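Local coordinates for protein D-alanyl transferase DltD (Enterococcus faecium TX0133A04, PDB 6PFX) that probably takes part in transferring D-alanine to lipoteichoic acid in the Gram-positive cell envelope, as a membrane-associated member of the SGNH-hydrolase clan, at residues 45-50 with 101-106; 50-55 with 349-354; 239-244 with 344-349; 255-260 with 298-303. All blocks are in the same frame, centred on the assembly; numbering follows the deposited sequence.

Contact 1: residues 45-50 with 101-106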
loop_
_atom_site.group_PDB
_atom_site.type_symbol
_atom_site.label_atom_id
_atom_site.label_comp_id
_atom_site.label_asym_id
_atom_site.label_seq_id
_atom_site.Cartn_x
_atom_site.Cartn_y
_atom_site.Cartn_z
ATOM N N SER A 45 0.844 3.198 2.335
ATOM C CA SER A 45 0.752 4.643 2.127
ATOM C C SER A 45 1.487 5.334 3.272
ATOM O O SER A 45 2.513 4.824 3.729
ATOM C CB SER A 45 -0.694 5.099 1.942
ATOM O OG SER A 45 -1.562 4.544 2.897
ATOM N N SER A 46 0.960 6.458 3.772
ATOM C CA SER A 46 1.733 7.315 4.669
ATOM C C SER A 46 2.118 6.644 5.983
ATOM O O SER A 46 3.055 7.106 6.642
ATOM C CB SER A 46 0.963 8.610 4.959
ATOM O OG SER A 46 -0.345 8.328 5.411
ATOM N N GLU A 47 1.430 5.574 6.385
ATOM C CA GLU A 47 1.772 4.919 7.640
ATOM C C GLU A 47 3.186 4.359 7.610
ATOM O O GLU A 47 3.790 4.144 8.666
ATOM C CB GLU A 47 0.764 3.814 7.964
ATOM C CG GLU A 47 0.812 2.575 7.065
ATOM C CD GLU A 47 0.236 2.788 5.679
ATOM O OE1 GLU A 47 -0.418 3.819 5.405
ATOM O OE2 GLU A 47 0.451 1.901 4.841
ATOM N N LEU A 48 3.731 4.112 6.423
ATOM C CA LEU A 48 5.067 3.543 6.370
ATOM C C LEU A 48 6.150 4.541 6.752
ATOM O O LEU A 48 7.291 4.128 6.987
ATOM C CB LEU A 48 5.327 2.970 4.977
ATOM C CG LEU A 48 4.541 1.696 4.646
ATOM C CD1 LEU A 48 4.670 1.363 3.161
ATOM C CD2 LEU A 48 5.020 0.539 5.493
ATOM N N SER A 49 5.834 5.827 6.832
ATOM C CA SER A 49 6.795 6.810 7.313
ATOM C C SER A 49 6.783 6.967 8.831
ATOM O O SER A 49 7.541 7.787 9.360
ATOM C CB SER A 49 6.519 8.174 6.681
ATOM O OG SER A 49 5.358 8.748 7.257
ATOM N N ARG A 50 5.953 6.211 9.551
ATOM C CA ARG A 50 5.854 6.376 11.002
ATOM C C ARG A 50 7.002 5.607 11.658
ATOM O O ARG A 50 6.831 4.516 12.211
ATOM C CB ARG A 50 4.497 5.912 11.526
ATOM C CG ARG A 50 3.270 6.590 10.901
ATOM C CD ARG A 50 3.284 8.107 11.066
ATOM N NE ARG A 50 4.233 8.771 10.175
ATOM C CZ ARG A 50 4.803 9.947 10.429
ATOM N NH1 ARG A 50 5.655 10.472 9.556
ATOM N NH2 ARG A 50 4.533 10.590 11.559
ATOM N N ILE A 101 -0.117 -3.202 3.119
ATOM C CA ILE A 101 -1.022 -2.597 4.095
ATOM C C ILE A 101 -2.205 -2.000 3.337
ATOM O O ILE A 101 -2.021 -1.081 2.532
ATOM C CB ILE A 101 -0.311 -1.508 4.914
ATOM C CG1 ILE A 101 1.076 -1.935 5.399
ATOM C CG2 ILE A 101 -1.190 -1.101 6.093
ATOM C CD1 ILE A 101 1.090 -3.080 6.295
ATOM N N ILE A 102 -3.409 -2.518 3.601
ATOM C CA ILE A 102 -4.643 -2.073 2.950
ATOM C C ILE A 102 -5.278 -0.993 3.825
ATOM O O ILE A 102 -5.761 -1.294 4.919
ATOM C CB ILE A 102 -5.633 -3.239 2.820
ATOM C CG1 ILE A 102 -5.032 -4.425 2.074
ATOM C CG2 ILE A 102 -6.923 -2.784 2.108
ATOM C CD1 ILE A 102 -5.925 -5.659 2.071
ATOM N N SER A 103 -5.340 0.254 3.344
ATOM C CA SER A 103 -6.015 1.313 4.108
ATOM C C SER A 103 -7.507 1.337 3.790
ATOM O O SER A 103 -7.871 1.537 2.627
ATOM C CB SER A 103 -5.416 2.675 3.778
ATOM O OG SER A 103 -4.078 2.774 4.215
ATOM N N PRO A 104 -8.396 1.181 4.775
ATOM C CA PRO A 104 -9.839 1.299 4.476
ATOM C C PRO A 104 -10.214 2.630 3.824
ATOM O O PRO A 104 -11.109 2.666 2.965
ATOM C CB PRO A 104 -10.485 1.095 5.861
ATOM C CG PRO A 104 -9.441 0.267 6.649
ATOM C CD PRO A 104 -8.139 0.864 6.196
ATOM N N GLN A 105 -9.496 3.711 4.165
ATOM C CA GLN A 105 -9.840 5.044 3.684
ATOM C C GLN A 105 -9.609 5.208 2.192
ATOM O O GLN A 105 -10.105 6.168 1.594
ATOM C CB GLN A 105 -9.014 6.105 4.412
ATOM C CG GLN A 105 -9.188 6.097 5.907
ATOM C CD GLN A 105 -8.454 4.946 6.580
ATOM O OE1 GLN A 105 -7.444 4.445 6.066
ATOM N NE2 GLN A 105 -8.980 4.497 7.716
ATOM N N TRP A 106 -8.868 4.300 1.570
ATOM C CA TRP A 106 -8.739 4.379 0.129
ATOM C C TRP A 106 -10.069 4.149 -0.570
ATOM O O TRP A 106 -10.266 4.612 -1.698
ATOM C CB TRP A 106 -7.813 3.285 -0.368
ATOM C CG TRP A 106 -6.381 3.398 -0.011
ATOM C CD1 TRP A 106 -5.733 4.467 0.540
ATOM C CD2 TRP A 106 -5.403 2.376 -0.190
ATOM N NE1 TRP A 106 -4.391 4.167 0.694
ATOM C CE2 TRP A 106 -4.172 2.883 0.260
ATOM C CE3 TRP A 106 -5.452 1.073 -0.694
ATOM C CZ2 TRP A 106 -2.994 2.126 0.215
ATOM C CZ3 TRP A 106 -4.291 0.324 -0.731
ATOM C CH2 TRP A 106 -3.082 0.849 -0.275
HETATM O O HOH W 1 -1.965 1.555 3.569
#

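Contact 2: residues 50-55 with 349-354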
loop_
_atom_site.group_PDB
_atom_site.type_symbol
_atom_site.label_atom_id
_atom_site.label_comp_id
_atom_site.label_asym_id
_atom_site.label_seq_id
_atom_site.Cartn_x
_atom_site.Cartn_y
_atom_site.Cartn_z
ATOM N N ARG A 50 5.953 6.211 9.551
ATOM C CA ARG A 50 5.854 6.376 11.002
ATOM C C ARG A 50 7.002 5.607 11.658
ATOM O O ARG A 50 6.831 4.516 12.211
ATOM C CB ARG A 50 4.497 5.912 11.526
ATOM C CG ARG A 50 3.270 6.590 10.901
ATOM C CD ARG A 50 3.284 8.107 11.066
ATOM N NE ARG A 50 4.233 8.771 10.175
ATOM C CZ ARG A 50 4.803 9.947 10.429
ATOM N NH1 ARG A 50 5.655 10.472 9.556
ATOM N NH2 ARG A 50 4.533 10.590 11.559
ATOM N N ILE A 51 8.194 6.200 11.615
ATOM C CA ILE A 51 9.375 5.564 12.195
ATOM C C ILE A 51 9.327 5.719 13.713
ATOM O O ILE A 51 9.361 6.836 14.239
ATOM C CB ILE A 51 10.681 6.146 11.632
ATOM C CG1 ILE A 51 10.673 6.189 10.101
ATOM C CG2 ILE A 51 11.887 5.315 12.132
ATOM C CD1 ILE A 51 10.893 4.859 9.441
ATOM N N SER A 52 9.247 4.596 14.410
ATOM C CA SER A 52 9.282 4.493 15.858
ATOM C C SER A 52 10.090 3.231 16.136
ATOM O O SER A 52 10.477 2.523 15.193
ATOM C CB SER A 52 7.881 4.330 16.425
ATOM O OG SER A 52 7.398 3.015 16.214
ATOM N N PRO A 53 10.340 2.888 17.398
ATOM C CA PRO A 53 11.077 1.644 17.673
ATOM C C PRO A 53 10.405 0.392 17.122
ATOM O O PRO A 53 11.089 -0.631 16.976
ATOM C CB PRO A 53 11.180 1.620 19.207
ATOM C CG PRO A 53 11.061 3.066 19.610
ATOM C CD PRO A 53 10.086 3.669 18.625
ATOM N N PHE A 54 9.110 0.453 16.766
ATOM C CA PHE A 54 8.323 -0.720 16.371
ATOM C C PHE A 54 8.061 -0.808 14.879
ATOM O O PHE A 54 7.489 -1.805 14.419
ATOM C CB PHE A 54 7.017 -0.752 17.178
ATOM C CG PHE A 54 7.266 -0.497 18.619
ATOM C CD1 PHE A 54 7.814 -1.487 19.420
ATOM C CD2 PHE A 54 7.085 0.765 19.147
ATOM C CE1 PHE A 54 8.132 -1.240 20.737
ATOM C CE2 PHE A 54 7.390 1.019 20.479
ATOM C CZ PHE A 54 7.918 0.019 21.269
ATOM N N HIS A 55 8.497 0.180 14.119
ATOM C CA HIS A 55 8.381 0.162 12.671
ATOM C C HIS A 55 9.146 -1.017 12.076
ATOM O O HIS A 55 10.193 -1.412 12.600
ATOM C CB HIS A 55 8.961 1.493 12.194
ATOM C CG HIS A 55 8.900 1.700 10.723
ATOM N ND1 HIS A 55 9.793 1.115 9.853
ATOM C CD2 HIS A 55 8.067 2.449 9.965
ATOM C CE1 HIS A 55 9.507 1.485 8.619
ATOM N NE2 HIS A 55 8.458 2.288 8.659
ATOM N N LEU A 349 -0.999 3.370 11.443
ATOM C CA LEU A 349 -0.472 2.443 12.432
ATOM C C LEU A 349 0.594 3.115 13.280
ATOM O O LEU A 349 1.394 3.916 12.782
ATOM C CB LEU A 349 0.151 1.232 11.743
ATOM C CG LEU A 349 -0.810 0.161 11.254
ATOM C CD1 LEU A 349 -0.022 -0.806 10.386
ATOM C CD2 LEU A 349 -1.472 -0.575 12.387
ATOM N N GLY A 350 0.612 2.765 14.567
ATOM C CA GLY A 350 1.463 3.355 15.574
ATOM C C GLY A 350 2.147 2.250 16.373
ATOM O O GLY A 350 2.266 1.141 15.957
ATOM N N TRP A 351 2.542 2.632 17.599
ATOM C CA TRP A 351 3.483 1.811 18.367
ATOM C C TRP A 351 2.981 0.379 18.569
ATOM O O TRP A 351 3.651 -0.595 18.195
ATOM C CB TRP A 351 3.759 2.500 19.705
ATOM C CG TRP A 351 4.078 3.971 19.556
ATOM C CD1 TRP A 351 5.309 4.526 19.363
ATOM C CD2 TRP A 351 3.143 5.067 19.575
ATOM N NE1 TRP A 351 5.202 5.893 19.249
ATOM C CE2 TRP A 351 3.887 6.252 19.387
ATOM C CE3 TRP A 351 1.750 5.159 19.725
ATOM C CZ2 TRP A 351 3.289 7.515 19.362
ATOM C CZ3 TRP A 351 1.154 6.419 19.704
ATOM C CH2 TRP A 351 1.927 7.579 19.516
ATOM N N LYS A 352 1.805 0.222 19.160
ATOM C CA LYS A 352 1.299 -1.119 19.422
ATOM C C LYS A 352 0.856 -1.815 18.146
ATOM O O LYS A 352 0.931 -3.050 18.061
ATOM C CB LYS A 352 0.174 -1.021 20.448
ATOM C CG LYS A 352 0.711 -0.794 21.863
ATOM C CD LYS A 352 1.155 -2.079 22.515
ATOM C CE LYS A 352 -0.038 -2.944 22.890
ATOM N NZ LYS A 352 0.354 -4.364 23.104
ATOM N N GLY A 353 0.409 -1.041 17.155
ATOM C CA GLY A 353 -0.083 -1.626 15.922
ATOM C C GLY A 353 1.031 -2.222 15.091
ATOM O O GLY A 353 0.930 -3.359 14.619
ATOM N N TRP A 354 2.118 -1.464 14.909
ATOM C CA TRP A 354 3.295 -2.018 14.247
ATOM C C TRP A 354 3.866 -3.199 15.026
ATOM O O TRP A 354 4.348 -4.164 14.429
ATOM C CB TRP A 354 4.359 -0.941 14.019
ATOM C CG TRP A 354 4.097 -0.070 12.825
ATOM C CD1 TRP A 354 3.984 1.297 12.809
ATOM C CD2 TRP A 354 3.927 -0.500 11.463
ATOM N NE1 TRP A 354 3.759 1.736 11.524
ATOM C CE2 TRP A 354 3.716 0.655 10.682
ATOM C CE3 TRP A 354 3.945 -1.749 10.827
ATOM C CZ2 TRP A 354 3.515 0.596 9.303
ATOM C CZ3 TRP A 354 3.747 -1.804 9.461
ATOM C CH2 TRP A 354 3.536 -0.638 8.715
HETATM O O HOH W 2 6.490 -3.715 12.666
#

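Contact 3: residues 239-244 with 344-349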
loop_
_atom_site.group_PDB
_atom_site.type_symbol
_atom_site.label_atom_id
_atom_site.label_comp_id
_atom_site.label_asym_id
_atom_site.label_seq_id
_atom_site.Cartn_x
_atom_site.Cartn_y
_atom_site.Cartn_z
ATOM N N PHE A 239 -8.171 11.736 22.730
ATOM C CA PHE A 239 -8.456 10.752 21.700
ATOM C C PHE A 239 -7.331 9.758 21.473
ATOM O O PHE A 239 -7.456 8.898 20.596
ATOM C CB PHE A 239 -8.765 11.443 20.366
ATOM C CG PHE A 239 -9.877 12.433 20.446
ATOM C CD1 PHE A 239 -11.153 12.021 20.743
ATOM C CD2 PHE A 239 -9.643 13.775 20.211
ATOM C CE1 PHE A 239 -12.188 12.945 20.818
ATOM C CE2 PHE A 239 -10.667 14.697 20.278
ATOM C CZ PHE A 239 -11.941 14.281 20.585
ATOM N N GLY A 240 -6.232 9.862 22.205
ATOM C CA GLY A 240 -5.118 8.971 21.960
ATOM C C GLY A 240 -4.311 9.308 20.730
ATOM O O GLY A 240 -3.613 8.434 20.201
ATOM N N LEU A 241 -4.377 10.553 20.260
ATOM C CA LEU A 241 -3.658 10.980 19.066
ATOM C C LEU A 241 -2.295 11.533 19.461
ATOM O O LEU A 241 -2.148 12.166 20.511
ATOM C CB LEU A 241 -4.433 12.066 18.311
ATOM C CG LEU A 241 -5.864 11.727 17.915
ATOM C CD1 LEU A 241 -6.606 12.951 17.375
ATOM C CD2 LEU A 241 -5.879 10.620 16.882
ATOM N N LYS A 242 -1.293 11.285 18.624
ATOM C CA LYS A 242 0.023 11.852 18.882
ATOM C C LYS A 242 -0.093 13.367 18.992
ATOM O O LYS A 242 -0.748 14.006 18.162
ATOM C CB LYS A 242 0.970 11.468 17.748
ATOM C CG LYS A 242 2.395 11.872 17.994
ATOM C CD LYS A 242 3.363 11.081 17.124
ATOM C CE LYS A 242 4.792 11.481 17.414
ATOM N NZ LYS A 242 5.065 12.892 17.046
ATOM N N ASN A 243 0.568 13.939 20.007
ATOM C CA ASN A 243 0.433 15.362 20.312
ATOM C C ASN A 243 0.595 16.258 19.083
ATOM O O ASN A 243 -0.245 17.128 18.839
ATOM C CB ASN A 243 1.405 15.761 21.427
ATOM C CG ASN A 243 1.001 15.199 22.771
ATOM O OD1 ASN A 243 -0.015 14.520 22.888
ATOM N ND2 ASN A 243 1.800 15.477 23.795
ATOM N N ASP A 244 1.670 16.087 18.301
ATOM C CA ASP A 244 1.885 17.038 17.207
ATOM C C ASP A 244 0.818 16.897 16.125
ATOM O O ASP A 244 0.427 17.894 15.509
ATOM C CB ASP A 244 3.309 16.941 16.649
ATOM C CG ASP A 244 3.605 15.609 15.995
ATOM O OD1 ASP A 244 2.913 14.623 16.301
ATOM O OD2 ASP A 244 4.552 15.543 15.179
ATOM N N GLU A 344 -1.093 5.629 15.662
ATOM C CA GLU A 344 -0.417 6.864 16.039
ATOM C C GLU A 344 -1.372 8.045 15.981
ATOM O O GLU A 344 -1.236 8.990 16.762
ATOM C CB GLU A 344 0.782 7.096 15.104
ATOM C CG GLU A 344 1.633 8.290 15.498
ATOM C CD GLU A 344 2.833 8.506 14.602
ATOM O OE1 GLU A 344 2.862 9.511 13.850
ATOM O OE2 GLU A 344 3.759 7.679 14.686
ATOM N N ASP A 345 -2.350 8.000 15.086
ATOM C CA ASP A 345 -3.270 9.113 14.883
ATOM C C ASP A 345 -4.583 8.549 14.358
ATOM O O ASP A 345 -5.010 7.469 14.776
ATOM C CB ASP A 345 -2.636 10.145 13.952
ATOM C CG ASP A 345 -2.135 9.539 12.660
ATOM O OD1 ASP A 345 -2.809 8.627 12.145
ATOM O OD2 ASP A 345 -1.058 9.957 12.169
ATOM N N THR A 346 -5.241 9.265 13.459
ATOM C CA THR A 346 -6.560 8.848 13.010
ATOM C C THR A 346 -6.539 7.785 11.924
ATOM O O THR A 346 -7.589 7.213 11.612
ATOM C CB THR A 346 -7.290 10.043 12.413
ATOM O OG1 THR A 346 -6.485 10.590 11.363
ATOM C CG2 THR A 346 -7.518 11.099 13.454
ATOM N N ILE A 347 -5.406 7.516 11.303
ATOM C CA ILE A 347 -5.464 6.535 10.235
ATOM C C ILE A 347 -4.216 5.673 10.168
ATOM O O ILE A 347 -4.219 4.631 9.505
ATOM C CB ILE A 347 -5.731 7.206 8.869
ATOM C CG1 ILE A 347 -4.646 8.245 8.575
ATOM C CG2 ILE A 347 -7.136 7.824 8.830
ATOM C CD1 ILE A 347 -4.519 8.579 7.112
ATOM N N HIS A 348 -3.151 6.088 10.850
ATOM C CA HIS A 348 -1.834 5.500 10.651
ATOM C C HIS A 348 -1.449 4.577 11.796
ATOM O O HIS A 348 -1.506 4.968 12.968
ATOM C CB HIS A 348 -0.770 6.595 10.535
ATOM C CG HIS A 348 -1.001 7.536 9.402
ATOM N ND1 HIS A 348 -1.046 8.903 9.568
ATOM C CD2 HIS A 348 -1.207 7.308 8.085
ATOM C CE1 HIS A 348 -1.278 9.477 8.401
ATOM N NE2 HIS A 348 -1.377 8.530 7.484
ATOM N N LEU A 349 -0.999 3.370 11.443
ATOM C CA LEU A 349 -0.472 2.443 12.432
ATOM C C LEU A 349 0.594 3.115 13.280
ATOM O O LEU A 349 1.394 3.916 12.782
ATOM C CB LEU A 349 0.151 1.232 11.743
ATOM C CG LEU A 349 -0.810 0.161 11.254
ATOM C CD1 LEU A 349 -0.022 -0.806 10.386
ATOM C CD2 LEU A 349 -1.472 -0.575 12.387
#

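Contact 4: residues 255-260 with 298-303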
loop_
_atom_site.group_PDB
_atom_site.type_symbol
_atom_site.label_atom_id
_atom_site.label_comp_id
_atom_site.label_asym_id
_atom_site.label_seq_id
_atom_site.Cartn_x
_atom_site.Cartn_y
_atom_site.Cartn_z
ATOM N N PRO A 255 -14.101 21.163 17.240
ATOM C CA PRO A 255 -15.564 21.131 17.433
ATOM C C PRO A 255 -16.335 20.681 16.202
ATOM O O PRO A 255 -17.284 19.890 16.315
ATOM C CB PRO A 255 -15.904 22.583 17.811
ATOM C CG PRO A 255 -14.626 23.149 18.345
ATOM C CD PRO A 255 -13.521 22.480 17.566
ATOM N N GLU A 256 -15.949 21.188 15.028
ATOM C CA GLU A 256 -16.627 20.895 13.776
ATOM C C GLU A 256 -16.476 19.443 13.361
ATOM O O GLU A 256 -17.282 18.947 12.567
ATOM C CB GLU A 256 -16.039 21.803 12.692
ATOM C CG GLU A 256 -16.352 23.297 12.861
ATOM C CD GLU A 256 -15.602 23.981 14.011
ATOM O OE1 GLU A 256 -14.526 23.495 14.427
ATOM O OE2 GLU A 256 -16.097 25.021 14.503
ATOM N N LEU A 257 -15.473 18.747 13.880
ATOM C CA LEU A 257 -15.256 17.359 13.495
ATOM C C LEU A 257 -16.203 16.410 14.212
ATOM O O LEU A 257 -16.336 15.257 13.795
ATOM C CB LEU A 257 -13.792 16.985 13.731
ATOM C CG LEU A 257 -12.807 17.711 12.815
ATOM C CD1 LEU A 257 -11.370 17.537 13.245
ATOM C CD2 LEU A 257 -12.975 17.201 11.385
ATOM N N LYS A 258 -16.887 16.862 15.255
ATOM C CA LYS A 258 -17.818 15.982 15.944
ATOM C C LYS A 258 -18.936 15.554 15.000
ATOM O O LYS A 258 -19.589 16.390 14.367
ATOM C CB LYS A 258 -18.406 16.678 17.167
ATOM C CG LYS A 258 -19.223 15.741 18.023
ATOM C CD LYS A 258 -19.908 16.483 19.190
ATOM C CE LYS A 258 -20.711 15.520 20.042
ATOM N NZ LYS A 258 -19.793 14.681 20.842
ATOM N N GLN A 259 -19.161 14.244 14.922
ATOM C CA GLN A 259 -20.179 13.616 14.080
ATOM C C GLN A 259 -19.965 13.854 12.585
ATOM O O GLN A 259 -20.859 13.550 11.781
ATOM C CB GLN A 259 -21.613 13.996 14.486
ATOM C CG GLN A 259 -22.088 13.347 15.766
ATOM C CD GLN A 259 -22.203 11.830 15.660
ATOM O OE1 GLN A 259 -21.432 11.097 16.276
ATOM N NE2 GLN A 259 -23.173 11.358 14.885
ATOM N N SER A 260 -18.795 14.364 12.186
ATOM C CA SER A 260 -18.574 14.744 10.795
ATOM C C SER A 260 -18.483 13.548 9.863
ATOM O O SER A 260 -18.622 13.721 8.649
ATOM C CB SER A 260 -17.302 15.582 10.662
ATOM O OG SER A 260 -16.173 14.857 11.117
ATOM N N GLU A 298 -10.765 3.873 18.079
ATOM C CA GLU A 298 -12.161 3.919 18.501
ATOM C C GLU A 298 -12.492 5.198 19.267
ATOM O O GLU A 298 -13.621 5.688 19.184
ATOM C CB GLU A 298 -12.529 2.691 19.332
ATOM C CG GLU A 298 -14.037 2.480 19.432
ATOM C CD GLU A 298 -14.407 1.237 20.210
ATOM O OE1 GLU A 298 -15.617 1.004 20.403
ATOM O OE2 GLU A 298 -13.489 0.497 20.629
ATOM N N LYS A 299 -11.538 5.770 20.000
ATOM C CA LYS A 299 -11.820 7.038 20.666
ATOM C C LYS A 299 -12.126 8.117 19.638
ATOM O O LYS A 299 -12.989 8.975 19.851
ATOM C CB LYS A 299 -10.650 7.454 21.548
ATOM C CG LYS A 299 -10.526 6.626 22.809
ATOM C CD LYS A 299 -9.311 7.024 23.618
ATOM C CE LYS A 299 -9.161 6.110 24.823
ATOM N NZ LYS A 299 -7.894 6.323 25.571
ATOM N N TRP A 300 -11.438 8.068 18.496
ATOM C CA TRP A 300 -11.671 9.020 17.422
ATOM C C TRP A 300 -12.967 8.726 16.671
ATOM O O TRP A 300 -13.747 9.644 16.412
ATOM C CB TRP A 300 -10.492 8.992 16.449
ATOM C CG TRP A 300 -10.617 9.997 15.375
ATOM C CD1 TRP A 300 -10.706 9.769 14.024
ATOM C CD2 TRP A 300 -10.696 11.413 15.549
ATOM N NE1 TRP A 300 -10.823 10.967 13.353
ATOM C CE2 TRP A 300 -10.822 11.986 14.270
ATOM C CE3 TRP A 300 -10.668 12.255 16.668
ATOM C CZ2 TRP A 300 -10.913 13.356 14.081
ATOM C CZ3 TRP A 300 -10.764 13.607 16.474
ATOM C CH2 TRP A 300 -10.883 14.145 15.194
ATOM N N SER A 301 -13.237 7.465 16.324
ATOM C CA SER A 301 -14.490 7.172 15.631
ATOM C C SER A 301 -15.692 7.429 16.535
ATOM O O SER A 301 -16.763 7.805 16.046
ATOM C CB SER A 301 -14.489 5.739 15.086
ATOM O OG SER A 301 -14.332 4.777 16.113
ATOM N N ASP A 302 -15.545 7.230 17.850
ATOM C CA ASP A 302 -16.620 7.604 18.761
ATOM C C ASP A 302 -16.964 9.081 18.597
ATOM O O ASP A 302 -18.139 9.469 18.613
ATOM C CB ASP A 302 -16.195 7.354 20.209
ATOM C CG ASP A 302 -16.284 5.893 20.632
ATOM O OD1 ASP A 302 -16.825 5.031 19.903
ATOM O OD2 ASP A 302 -15.784 5.611 21.740
ATOM N N TYR A 303 -15.941 9.919 18.431
ATOM C CA TYR A 303 -16.158 11.353 18.314
ATOM C C TYR A 303 -16.700 11.745 16.944
ATOM O O TYR A 303 -17.650 12.532 16.851
ATOM C CB TYR A 303 -14.851 12.093 18.587
ATOM C CG TYR A 303 -14.972 13.589 18.588
ATOM C CD1 TYR A 303 -15.738 14.229 19.540
ATOM C CD2 TYR A 303 -14.303 14.366 17.662
ATOM C CE1 TYR A 303 -15.852 15.581 19.559
ATOM C CE2 TYR A 303 -14.411 15.741 17.674
ATOM C CZ TYR A 303 -15.191 16.341 18.637
ATOM O OH TYR A 303 -15.336 17.706 18.699
HETATM O O HOH W 3 -19.608 12.542 18.706
#

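Contact 1: residues 45-50 with 101-106
Polar bonds around the carboxylate of Glu-47 dominate this buried meeting of two loops that leave neighbouring strands of the parallel sheet, 39-43 and 97-101. CG of Glu-47 sits in the crowded position between backbone N and carbonyl carbon, and the chain bends again at chi2 (-74°), so that the acid folds back over its own loop. There OE1 accepts the hydroxyl of Ser-45 through its syn lone pair (OG to OE1 2.9 Å), while OE2 takes the amide of Ser-45 from above the carboxylate plane (N to OE2 2.8 Å). Each oxygen thus holds one donor of Ser-45, and OE2 takes a bridging water as well.

That water carries the polar link to the other segment. A single molecule donates to Glu-47 OE2 and to Ile-101 O, each at 2.8 Å, and accepts from Ser-103 OG at 2.5 Å, a short bond.

The remaining contacts are van der Waals in kind. Ile-101 and Glu-47 run antiparallel alongside one another, the carboxylate oxygen OE2 lying 3.5 Å from CB of the aliphatic branch. Ser-45 OG is 3.6 Å from Trp-106 NE1, at the indole edge, and CB of Ser-103 lies above one indole face.

Ser-46, whose OG bonds to His-348, begins the 3-10 turn that follows Ser-45. Its place just after strand 39-43 is consistent with the nucleophile of an SGNH enzyme. A buried carboxylate supplied with several donors is likely to stay ionised, and its grip on Ser-45 would hold the backbone just before the probable nucleophile.

Contact 2: residues 50-55 with 349-354
Phe-54 and Trp-351 each hold CG anti to the carbonyl carbon and beside the backbone N (chi1 -46° and -48°), and from these positions the two side chains pass at a slant. CD2 of Phe-54 comes in at the indole edge and rests 3.8 Å from CB of Trp-351, while Phe-54 CB lies 3.5 Å from the carbonyl O of Trp-351. Trp-354 meets the backbone of the same turn, its CB 3.3 Å from Phe-54 O. CD1 of Leu-349 lies over one face of its indole, toward the rim and 3.8 Å above the plane, and the ring of His-55 stands oblique to the five-membered ring. A water closes the seam by donating to Phe-54 O and Trp-354 O, both at 2.8 Å.

The loop is shaped from within. OG of Ser-52 accepts the amide of Phe-54 at 3.1 Å, forming an ST turn inside a type I beta turn that runs from Ser-52 to His-55. His-55, with CG anti to N (chi1 -178°), caps helix 56-62 by accepting the amide of Ser-57 at ND1; NE2 bonds to Leu-48 O. The aliphatic part of Arg-50 passes Leu-349 O before its guanidinium reaches Glu-344.

Two helix starts, 56-62 and 351-365, are thereby packed together, consistent with an SGNH-like alpha/beta fold, in which the loops carrying the probable serine and the Asp/His pair lie side by side.

Contact 3: residues 239-244 with 344-349
Residues 344-349 fit the Asp-x-x-His motif of SGNH enzymes, and the chain leading into helix 243-250 packs against them. Asp-345 folds the loop round its own carboxylate. OD1 accepts Ile-347 N through its anti lone pair and His-348 N through its syn lone pair, both at 2.9 Å, an Asx turn and an Asx motif on one oxygen. OD2, again by a syn lone pair, receives His-348 ND1 at 2.8 Å, nearly in the imidazole plane.

One direct backbone bond joins the segments. Lys-242 N reaches Glu-344 O at 3.0 Å, almost along the C=O axis (173°). From there the extended chains of Lys-242 and Glu-344 lie side by side, CD to CD at 3.6 Å, and then part: Lys-242 bends at chi4 to form a salt bridge with Asp-244 (NZ to OD1 2.9 Å), whereas Glu-344 is paired with Arg-50. Leu-241 lays CD2 against the backbone of Asp-345, 3.5 Å from its C, and touches the methyl of Thr-346.

With three donors fixing its rotation, Asp-345 is probably ionised and would polarise His-348, whose NE2 bonds to Ser-46, consistent with a charge-relay triad.

Contact 4: residues 255-260 with 298-303
Tyr-303, with by far the greatest buried surface of the contact, holds CG anti to the backbone N (chi1 -176°) and reaches from helix 298-304 to the turn 257-260. Lys-258 runs roughly perpendicular to it. CA of Lys-258 stands over one face of the phenol, 3.7 Å above the plane and offset toward the rim. Its CB is 3.6 Å from Tyr-303 CZ, and CG follows along the ring toward CE1. The phenol tip passes Pro-255, OH lying 3.7 Å from its CA, and bonds to the carbonyl of Glu-254.

Leu-257 supplies the apolar flank. Its CD1 meets Trp-300 at the ring edge, in plane, 3.9 Å from CH2, while CB faces Tyr-303 CE2. Phe-239 meets Trp-300 edge-to-face.

A backbone bond lies beside the ring. A type II turn from Leu-257 to Ser-260 places Gln-259 at positive phi (62°) and sends its N-H onto a lone pair of Tyr-303 O, at 3.0 Å and nearly straight (170°). The extended Lys-258 chain bends at chi4 and puts NZ 3.0 Å from a water that also lies 2.7 Å from Tyr-303 O.

One carbonyl near the C-terminal end of helix 298-304 thus gains an amide from another part of the chain, with an ammonium group a water away. The ammonium would probably interact favourably with the partial negative charge at that helix end.

The first three contacts converge on one probable active site. Contact 1 holds Ser-46 and contact 3 holds Asp-345 and His-348; their centres are 13 Å apart, yet Ser-46 OG and His-348 NE2 approach to 2.3 Å, unusually close. Contact 2, 11 Å from contact 3 between centres, shares Arg-50 with contact 1 and Leu-349 with contact 3. A salt bridge from Arg-50 NH2 to Glu-344 OE1, 3.0 Å, joins residues 45-50 to residues 344-349. Contact 4 is peripheral, about 20 Å from contact 1 between centres with nearest atoms about 8 Å apart, but it touches contact 3, where Thr-346 CG2 lies 3.3 Å from Trp-300 NE1.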